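Local atomic coordinates of nidogen-1 (Mus musculus, PDB entry 1GL4), a protein that binds laminin, collagen IV and perlecan in basement membranes and probably takes part in interactions between cells and the extracellular matrix. Residues K55-R59 with V69-N73. Numbering follows the deposited sequence.
Sequences KVKGR and VVFEN
Strands 55-59 and 69-72 run antiparallel, their axes 4.7 Å apart at closest and their directions 159° apart. Lys55, with chi1 and chi2 at m and chi3 and chi4 at t, reaches across to segment 69-73, where NZ donates to Asn73 OD1 at 2.8 Å; the same amine forms a salt bridge with Asp75. Asn73 has a positive phi (68°) and psi near 23°, which breaks the extended course of its strand; pairing resumes beyond it, where the Val56 backbone bonds to Thr74. Val56 is buried, its CG1 lying 3.9 Å from Phe71 CE1 at the ring edge. Lys57 CA makes a CA-H...O contact with Phe71 O (3.1 Å), while its side chain lies on the exposed face beside Glu72, and one water links Lys57 NZ (2.9 Å) to Glu72 OE2 (3.0 Å). Gly58 and Phe71 form the hydrogen-bonded pair: Gly58 N to Phe71 O is 2.8 Å, Phe71 N to Gly58 O 3.1 Å. With chi1 at p, the Phe71 ring folds over Gly58, whose CA sits 4.1 Å from the ring centroid in a CH-pi contact; a CB here would clash with the ring. Arg59 faces Val70 in a non-hydrogen-bonded pair, CA to CA 4.6 Å. On its other edge, strand 55-59 bonds to strand 164-171, so this antiparallel hairpin is built into the wall of the nidogen G2 beta-barrel, a GFP-like fold.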
loop_
_atom_site.group_PDB
_atom_site.type_symbol
_atom_site.label_atom_id
_atom_site.label_comp_id
_atom_site.label_asym_id
_atom_site.label_seq_id
_atom_site.Cartn_x
_atom_site.Cartn_y
_atom_site.Cartn_z
ATOM N N LYS A 55 1.944 8.542 -11.487
ATOM C CA LYS A 55 0.755 8.889 -12.252
ATOM C C LYS A 55 -0.056 7.647 -12.606
ATOM O O LYS A 55 0.474 6.531 -12.649
ATOM C CB LYS A 55 1.152 9.615 -13.540
ATOM C CG LYS A 55 1.724 11.007 -13.331
ATOM C CD LYS A 55 0.670 11.971 -12.801
ATOM C CE LYS A 55 1.214 13.397 -12.752
ATOM N NZ LYS A 55 0.191 14.376 -12.276
ATOM N N VAL A 56 -1.345 7.852 -12.859
ATOM C CA VAL A 56 -2.239 6.762 -13.214
ATOM C C VAL A 56 -3.075 7.133 -14.434
ATOM O O VAL A 56 -3.663 8.215 -14.485
ATOM C CB VAL A 56 -3.225 6.432 -12.069
ATOM C CG1 VAL A 56 -4.118 5.276 -12.486
ATOM C CG2 VAL A 56 -2.461 6.099 -10.784
ATOM N N LYS A 57 -3.117 6.239 -15.417
ATOM C CA LYS A 57 -3.924 6.473 -16.611
ATOM C C LYS A 57 -4.752 5.222 -16.846
ATOM O O LYS A 57 -4.289 4.104 -16.602
ATOM C CB LYS A 57 -3.052 6.755 -17.846
ATOM C CG LYS A 57 -2.362 5.533 -18.424
ATOM C CD LYS A 57 -1.790 5.792 -19.825
ATOM C CE LYS A 57 -0.662 6.816 -19.821
ATOM N NZ LYS A 57 -0.019 6.935 -21.173
ATOM N N GLY A 58 -5.981 5.406 -17.312
ATOM C CA GLY A 58 -6.833 4.262 -17.559
ATOM C C GLY A 58 -7.814 4.424 -18.708
ATOM O O GLY A 58 -8.142 5.537 -19.120
ATOM N N ARG A 59 -8.257 3.285 -19.225
ATOM C CA ARG A 59 -9.230 3.196 -20.312
ATOM C C ARG A 59 -10.069 2.010 -19.850
ATOM O O ARG A 59 -9.739 0.857 -20.134
ATOM C CB ARG A 59 -8.525 2.873 -21.635
ATOM C CG ARG A 59 -9.452 2.717 -22.837
ATOM C CD ARG A 59 -8.668 2.261 -24.064
ATOM N NE ARG A 59 -9.534 1.896 -25.185
ATOM C CZ ARG A 59 -10.237 2.764 -25.905
ATOM N NH1 ARG A 59 -10.179 4.060 -25.624
ATOM N NH2 ARG A 59 -10.998 2.337 -26.905
ATOM N N VAL A 69 -14.395 4.821 -19.945
ATOM C CA VAL A 69 -14.115 6.023 -19.172
ATOM C C VAL A 69 -12.598 6.145 -19.297
ATOM O O VAL A 69 -11.871 5.178 -19.059
ATOM C CB VAL A 69 -14.492 5.855 -17.687
ATOM C CG1 VAL A 69 -14.063 7.091 -16.892
ATOM C CG2 VAL A 69 -15.997 5.631 -17.559
ATOM N N VAL A 70 -12.127 7.321 -19.685
ATOM C CA VAL A 70 -10.702 7.536 -19.869
ATOM C C VAL A 70 -10.168 8.637 -18.973
ATOM O O VAL A 70 -10.767 9.704 -18.861
ATOM C CB VAL A 70 -10.391 7.913 -21.343
ATOM C CG1 VAL A 70 -8.892 8.101 -21.537
ATOM C CG2 VAL A 70 -10.914 6.829 -22.275
ATOM N N PHE A 71 -9.051 8.369 -18.312
ATOM C CA PHE A 71 -8.440 9.380 -17.469
ATOM C C PHE A 71 -6.925 9.274 -17.537
ATOM O O PHE A 71 -6.360 8.184 -17.585
ATOM C CB PHE A 71 -8.954 9.281 -16.025
ATOM C CG PHE A 71 -8.777 7.929 -15.392
ATOM C CD1 PHE A 71 -7.591 7.595 -14.747
ATOM C CD2 PHE A 71 -9.812 7.000 -15.414
ATOM C CE1 PHE A 71 -7.438 6.355 -14.129
ATOM C CE2 PHE A 71 -9.668 5.754 -14.800
ATOM C CZ PHE A 71 -8.477 5.432 -14.156
ATOM N N GLU A 72 -6.277 10.427 -17.586
ATOM C CA GLU A 72 -4.828 10.491 -17.657
ATOM C C GLU A 72 -4.346 11.565 -16.693
ATOM O O GLU A 72 -5.099 12.473 -16.333
ATOM C CB GLU A 72 -4.397 10.814 -19.092
ATOM C CG GLU A 72 -4.817 9.740 -20.097
ATOM C CD GLU A 72 -4.827 10.235 -21.533
ATOM O OE1 GLU A 72 -5.535 11.226 -21.815
ATOM O OE2 GLU A 72 -4.135 9.629 -22.381
ATOM N N ASN A 73 -3.100 11.441 -16.257
ATOM C CA ASN A 73 -2.504 12.401 -15.337
ATOM C C ASN A 73 -3.115 12.383 -13.933
ATOM O O ASN A 73 -3.034 13.373 -13.205
ATOM C CB ASN A 73 -2.592 13.815 -15.919
ATOM C CG ASN A 73 -1.779 14.818 -15.127
ATOM O OD1 ASN A 73 -0.561 14.675 -14.987
ATOM N ND2 ASN A 73 -2.446 15.840 -14.601
HETATM O O HOH W 1 -2.092 7.548 -23.064
#